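Local coordinates for SLT domain-containing protein (Bdellovibrio bacteriovorus HD100, PDB 6TAB) that probably cleaves peptidoglycan as a lysozyme of altered substrate specificity, helping this periplasmic predator to leave its prey cell, at residues S121-S124 against Y125-K129; Q130-A133 against F134-S137. All coordinates share one frame; numbering follows the deposited sequence.

Contact 1 (S121-S124 against Y125-K129); sequences SSLS and YAQRK
Ser124 and Gln127 face each other across the first turn of a helix, each side chain reaching for the other's backbone. The Ser124 hydroxyl sits between its own backbone N and carbonyl carbon (chi1 71°), which turns OG to the amide of Gln127; Gln127 N donates to Ser124 OG at 3.1 Å in a nearly straight bond. In return, with CG beside its own backbone N, the Gln127 chain runs extended toward the cap, and its amide oxygen OE1 accepts from Ser124 N at 3.0 Å. That donor lies in the plane of the Gln127 carboxamide, on a lone pair of OE1. Two reciprocal bonds of this kind make a capping box, with Ser124 as the N-cap of helix 125-144 and glutamine in the place of the commoner glutamate. A water also donates to Gln127 OE1, at 2.7 Å, and the same water donates to Ser122 O; Gln127 OE1 thus has two donors, Ser124 N and the water, and the water ties it to the loop. The other end of the amide, NE2, bonds to Glu75, which fixes which way round the group is turned. Leu123 crosses the Gln127 side chain at about a right angle, its CD2 lying 3.8 Å from Gln127 OE1, while its CB rests against Arg128 CG, also at 3.8 Å. Arg128 is bent at chi3 (-56°), and the bend swings its guanidinium back along the loop until Leu123 O lies at the edge of the group, near its plane, where Arg128 NH1 donates to it at 2.9 Å; with an N-H...O angle of 126° this bond is weak. NE has a second anchor in Leu106 O. Arg128 N donates to Ser124 O at 2.9 Å, the backbone bond that begins the helix.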
ATOM      1  N   SER A 121     -10.962  14.884   4.994  1.00 15.98           N
ATOM      2  CA  SER A 121     -12.254  14.798   5.690  1.00 18.31           C
ATOM      3  C   SER A 121     -13.445  15.192   4.805  1.00 19.99           C
ATOM      4  O   SER A 121     -14.591  14.898   5.205  1.00 25.35           O
ATOM      5  CB  SER A 121     -12.272  15.618   6.967  1.00 21.32           C
ATOM      6  OG  SER A 121     -12.179  17.002   6.692  1.00 26.71           O
ATOM      7  N   SER A 122     -13.196  15.862   3.662  1.00 17.88           N
ATOM      8  CA  SER A 122     -14.251  16.274   2.707  1.00 19.07           C
ATOM      9  C   SER A 122     -14.532  15.225   1.615  1.00 17.77           C
ATOM     10  O   SER A 122     -15.492  15.383   0.841  1.00 20.84           O
ATOM     11  CB  SER A 122     -13.894  17.594   2.024  1.00 23.40           C
ATOM     12  OG  SER A 122     -13.735  18.635   2.967  1.00 30.22           O
ATOM     13  N   LEU A 123     -13.718  14.174   1.518  1.00 15.12           N
ATOM     14  CA  LEU A 123     -13.809  13.215   0.400  1.00 15.39           C
ATOM     15  C   LEU A 123     -15.035  12.289   0.560  1.00 15.13           C
ATOM     16  O   LEU A 123     -15.319  11.790   1.668  1.00 16.92           O
ATOM     17  CB  LEU A 123     -12.522  12.376   0.304  1.00 14.37           C
ATOM     18  CG  LEU A 123     -11.228  13.141   0.027  1.00 16.82           C
ATOM     19  CD1 LEU A 123     -10.058  12.156  -0.090  1.00 19.69           C
ATOM     20  CD2 LEU A 123     -11.321  14.021  -1.218  1.00 20.14           C
ATOM     21  N   SER A 124     -15.732  12.008  -0.544  1.00 14.67           N
ATOM     22  CA  SER A 124     -16.742  10.941  -0.645  1.00 15.20           C
ATOM     23  C   SER A 124     -16.084   9.554  -0.546  1.00 14.36           C
ATOM     24  O   SER A 124     -14.855   9.406  -0.748  1.00 13.94           O
ATOM     25  CB  SER A 124     -17.515  11.064  -1.968  1.00 17.09           C
ATOM     26  OG  SER A 124     -16.666  10.709  -3.049  1.00 17.19           O
ATOM     27  N   TYR A 125     -16.926   8.528  -0.374  1.00 15.69           N
ATOM     28  CA  TYR A 125     -16.428   7.134  -0.416  1.00 14.47           C
ATOM     29  C   TYR A 125     -15.697   6.860  -1.743  1.00 14.20           C
ATOM     30  O   TYR A 125     -14.603   6.290  -1.742  1.00 13.46           O
ATOM     31  CB  TYR A 125     -17.575   6.149  -0.160  1.00 15.31           C
ATOM     32  CG  TYR A 125     -17.163   4.695  -0.087  1.00 15.28           C
ATOM     33  CD1 TYR A 125     -16.490   4.182   1.020  1.00 14.99           C
ATOM     34  CD2 TYR A 125     -17.480   3.793  -1.090  1.00 15.33           C
ATOM     35  CE1 TYR A 125     -16.123   2.844   1.094  1.00 14.92           C
ATOM     36  CE2 TYR A 125     -17.135   2.448  -1.017  1.00 15.51           C
ATOM     37  CZ  TYR A 125     -16.434   1.958   0.074  1.00 13.77           C
ATOM     38  OH  TYR A 125     -16.099   0.626   0.195  1.00 14.73           O
ATOM     39  N   ALA A 126     -16.333   7.203  -2.874  1.00 14.79           N
ATOM     40  CA  ALA A 126     -15.701   6.981  -4.226  1.00 15.83           C
ATOM     41  C   ALA A 126     -14.345   7.683  -4.339  1.00 14.49           C
ATOM     42  O   ALA A 126     -13.391   7.085  -4.872  1.00 14.81           O
ATOM     43  CB  ALA A 126     -16.619   7.447  -5.329  1.00 17.89           C
ATOM     44  N   GLN A 127     -14.259   8.926  -3.832  1.00 13.54           N
ATOM     45  CA  GLN A 127     -12.991   9.667  -3.851  1.00 13.54           C
ATOM     46  C   GLN A 127     -11.917   9.018  -2.955  1.00 12.28           C
ATOM     47  O   GLN A 127     -10.718   9.004  -3.313  1.00 12.82           O
ATOM     48  CB  GLN A 127     -13.212  11.153  -3.515  1.00 14.26           C
ATOM     49  CG  GLN A 127     -14.001  11.971  -4.565  1.00 15.53           C
ATOM     50  CD  GLN A 127     -14.334  13.365  -4.074  1.00 16.78           C
ATOM     51  OE1 GLN A 127     -14.735  13.560  -2.909  1.00 16.93           O
ATOM     52  NE2 GLN A 127     -14.122  14.363  -4.934  1.00 21.99           N
ATOM     53  N   ARG A 128     -12.331   8.517  -1.762  1.00 12.97           N
ATOM     54  CA  ARG A 128     -11.345   7.816  -0.884  1.00 12.34           C
ATOM     55  C   ARG A 128     -10.812   6.552  -1.593  1.00 11.83           C
ATOM     56  O   ARG A 128      -9.617   6.208  -1.403  1.00 12.25           O
ATOM     57  CB  ARG A 128     -11.970   7.499   0.499  1.00 12.71           C
ATOM     58  CG  ARG A 128     -12.298   8.733   1.349  1.00 13.57           C
ATOM     59  CD  ARG A 128     -12.652   8.484   2.818  1.00 16.05           C
ATOM     60  NE  ARG A 128     -13.745   7.567   3.078  1.00 16.43           N
ATOM     61  CZ  ARG A 128     -15.041   7.877   3.160  1.00 16.36           C
ATOM     62  NH1 ARG A 128     -15.475   9.081   2.776  1.00 18.96           N
ATOM     63  NH2 ARG A 128     -15.894   6.961   3.619  1.00 18.43           N
ATOM     64  N   LYS A 129     -11.669   5.823  -2.321  1.00 12.40           N
ATOM     65  CA  LYS A 129     -11.179   4.625  -3.073  1.00 12.93           C
ATOM     66  C   LYS A 129     -10.175   5.058  -4.172  1.00 12.16           C
ATOM     67  O   LYS A 129      -9.145   4.393  -4.380  1.00 13.20           O
ATOM     68  CB  LYS A 129     -12.332   3.793  -3.637  1.00 13.23           C
ATOM     69  CG  LYS A 129     -13.167   3.107  -2.553  1.00 14.24           C
ATOM     70  CD  LYS A 129     -13.874   1.812  -2.954  1.00 18.74           C
ATOM     71  CE  LYS A 129     -14.813   1.917  -4.113  1.00 19.85           C
ATOM     72  NZ  LYS A 129     -15.527   0.673  -4.475  1.00 16.95           N
TER
HETATM   73  O   HOH W   1     -16.490  15.477  -2.272  1.00 42.15           O

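Contact 2 (Q130-A133 against F134-S137); sequences QYWA and FVLS
Tyr131 turns CG away from its backbone N (chi1 176°), and Val135, one turn further on, sets CG2 opposite its own carbonyl carbon, with CG1 taking the position trans to N (chi1 171°). The two choices bring CG2 over one face of the phenol ring: Val135 CG2 stands 3.8 Å from the Tyr131 ring centroid and 25° off the ring normal, a CH-pi contact. The methyl is displaced toward the hydroxyl end, since the ring atom closest to Val135 CG2 is Tyr131 CZ at 3.5 Å. The other branch, Val135 CG1, approaches Trp132 CZ3 obliquely and more loosely, at 4.2 Å, so one valine serves two neighbouring aromatic side chains. The backbone keeps regular alpha-helical bonding, i to i+4, including Val135 N to Tyr131 O at 2.9 Å and Leu136 N to Trp132 O at 2.9 Å. Ser137 OG donates back to Phe134 O at 2.8 Å, a side-chain bond within the same turn, and also bonds to Leu79 N. Leu136 and Trp132 pack on helix 193-211, whereas Ala133 touches helix 87-101, which makes this stretch a buried core helix of the lysozyme-like domain. Tyr131 and Trp132 are apolar over most of the ring but anchored at their polar atoms, Tyr131 OH to Ser247 and Trp132 NE1 to Tyr120; these bonds satisfy buried groups and probably limit how the two rings can shift against Val135.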
ATOM      1  N   GLN A 130     -10.467   6.159  -4.890  1.00 12.23           N
ATOM      2  CA  GLN A 130      -9.511   6.691  -5.881  1.00 12.73           C
ATOM      3  C   GLN A 130      -8.175   7.059  -5.210  1.00 12.17           C
ATOM      4  O   GLN A 130      -7.084   6.787  -5.803  1.00 12.42           O
ATOM      5  CB  GLN A 130     -10.116   7.883  -6.640  1.00 12.94           C
ATOM      6  CG  GLN A 130     -11.234   7.516  -7.617  1.00 14.11           C
ATOM      7  CD  GLN A 130     -11.894   8.741  -8.204  1.00 14.91           C
ATOM      8  OE1 GLN A 130     -11.230   9.666  -8.674  1.00 15.94           O
ATOM      9  NE2 GLN A 130     -13.220   8.754  -8.223  1.00 21.27           N
ATOM     10  N   TYR A 131      -8.220   7.723  -4.039  1.00 11.67           N
ATOM     11  CA  TYR A 131      -7.029   8.132  -3.283  1.00 11.10           C
ATOM     12  C   TYR A 131      -6.152   6.900  -2.957  1.00 11.17           C
ATOM     13  O   TYR A 131      -4.938   6.865  -3.210  1.00 12.07           O
ATOM     14  CB  TYR A 131      -7.450   8.885  -1.984  1.00 11.57           C
ATOM     15  CG  TYR A 131      -6.254   9.228  -1.122  1.00 11.37           C
ATOM     16  CD1 TYR A 131      -5.447  10.319  -1.407  1.00 11.61           C
ATOM     17  CD2 TYR A 131      -5.893   8.446  -0.033  1.00 12.29           C
ATOM     18  CE1 TYR A 131      -4.285  10.600  -0.702  1.00 11.86           C
ATOM     19  CE2 TYR A 131      -4.768   8.732   0.721  1.00 11.96           C
ATOM     20  CZ  TYR A 131      -3.948   9.804   0.394  1.00 11.79           C
ATOM     21  OH  TYR A 131      -2.797  10.049   1.111  1.00 12.93           O
ATOM     22  N   TRP A 132      -6.786   5.890  -2.331  1.00 11.61           N
ATOM     23  CA  TRP A 132      -6.017   4.713  -1.865  1.00 11.66           C
ATOM     24  C   TRP A 132      -5.442   3.912  -3.040  1.00 11.57           C
ATOM     25  O   TRP A 132      -4.320   3.370  -2.922  1.00 11.73           O
ATOM     26  CB  TRP A 132      -6.826   3.856  -0.859  1.00 11.53           C
ATOM     27  CG  TRP A 132      -6.768   4.484   0.506  1.00 11.86           C
ATOM     28  CD1 TRP A 132      -7.738   5.237   1.116  1.00 12.91           C
ATOM     29  CD2 TRP A 132      -5.609   4.588   1.359  1.00 12.78           C
ATOM     30  NE1 TRP A 132      -7.285   5.745   2.319  1.00 12.44           N
ATOM     31  CE2 TRP A 132      -5.976   5.348   2.503  1.00 12.78           C
ATOM     32  CE3 TRP A 132      -4.322   4.058   1.286  1.00 13.74           C
ATOM     33  CZ2 TRP A 132      -5.039   5.668   3.484  1.00 13.08           C
ATOM     34  CZ3 TRP A 132      -3.428   4.319   2.299  1.00 15.03           C
ATOM     35  CH2 TRP A 132      -3.780   5.120   3.385  1.00 13.98           C
ATOM     36  N   ALA A 133      -6.185   3.792  -4.151  1.00 12.33           N
ATOM     37  CA  ALA A 133      -5.579   3.129  -5.357  1.00 12.08           C
ATOM     38  C   ALA A 133      -4.329   3.896  -5.860  1.00 11.81           C
ATOM     39  O   ALA A 133      -3.315   3.274  -6.197  1.00 12.53           O
ATOM     40  CB  ALA A 133      -6.602   2.931  -6.434  1.00 13.21           C
ATOM     41  N   PHE A 134      -4.378   5.235  -5.855  1.00 11.54           N
ATOM     42  CA  PHE A 134      -3.230   6.035  -6.250  1.00 11.43           C
ATOM     43  C   PHE A 134      -2.049   5.809  -5.286  1.00 10.84           C
ATOM     44  O   PHE A 134      -0.875   5.581  -5.685  1.00 11.85           O
ATOM     45  CB  PHE A 134      -3.576   7.526  -6.351  1.00 11.74           C
ATOM     46  CG  PHE A 134      -2.408   8.360  -6.840  1.00 11.84           C
ATOM     47  CD1 PHE A 134      -1.442   8.831  -5.956  1.00 13.10           C
ATOM     48  CD2 PHE A 134      -2.199   8.591  -8.200  1.00 12.72           C
ATOM     49  CE1 PHE A 134      -0.324   9.525  -6.399  1.00 13.83           C
ATOM     50  CE2 PHE A 134      -1.077   9.285  -8.643  1.00 13.77           C
ATOM     51  CZ  PHE A 134      -0.131   9.745  -7.756  1.00 13.47           C
ATOM     52  N   VAL A 135      -2.297   5.910  -3.957  1.00 11.62           N
ATOM     53  CA  VAL A 135      -1.202   5.727  -2.980  1.00 11.38           C
ATOM     54  C   VAL A 135      -0.573   4.323  -3.115  1.00 11.25           C
ATOM     55  O   VAL A 135       0.665   4.173  -3.138  1.00 12.25           O
ATOM     56  CB  VAL A 135      -1.652   6.021  -1.539  1.00 12.66           C
ATOM     57  CG1 VAL A 135      -0.590   5.617  -0.522  1.00 14.84           C
ATOM     58  CG2 VAL A 135      -2.009   7.500  -1.385  1.00 13.46           C
ATOM     59  N   LEU A 136      -1.415   3.278  -3.243  1.00 11.58           N
ATOM     60  CA  LEU A 136      -0.873   1.935  -3.479  1.00 11.62           C
ATOM     61  C   LEU A 136       0.023   1.916  -4.731  1.00 11.73           C
ATOM     62  O   LEU A 136       1.117   1.277  -4.713  1.00 12.03           O
ATOM     63  CB  LEU A 136      -2.017   0.913  -3.626  1.00 12.86           C
ATOM     64  CG  LEU A 136      -2.656   0.405  -2.353  1.00 15.09           C
ATOM     65  CD1 LEU A 136      -3.973  -0.297  -2.663  1.00 16.77           C
ATOM     66  CD2 LEU A 136      -1.719  -0.555  -1.602  1.00 15.27           C
ATOM     67  N   SER A 137      -0.374   2.601  -5.826  1.00 11.55           N
ATOM     68  CA  SER A 137       0.432   2.620  -7.075  1.00 12.10           C
ATOM     69  C   SER A 137       1.777   3.315  -6.833  1.00 12.46           C
ATOM     70  O   SER A 137       2.792   2.930  -7.464  1.00 13.12           O
ATOM     71  CB  SER A 137      -0.346   3.194  -8.254  1.00 12.31           C
ATOM     72  OG  SER A 137      -0.453   4.625  -8.230  1.00 12.21           O
TER

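In the fold
Coming from the N-terminal side, the chain leaves helix 113-116, passes through the loop of 121-124 and enters helix 125-144. Contact 1 closes that entry turn at the surface, its centre about 17 Å from the centre of the chain; contact 2 follows directly in sequence, its centre about 8 Å from the centre of the chain. The two neither nest nor cross: they follow in series along the chain, both using helix 125-144, their centres about 12 Å apart. Contact 1 joins the loop to the helix start, with Leu123 touching Ile252 near the C terminus. Contact 2 carries the same helix inward between helices 87-101 and 193-211. Glu75 links them, bonding Gln127 by its side chain and Gln130 by its backbone N.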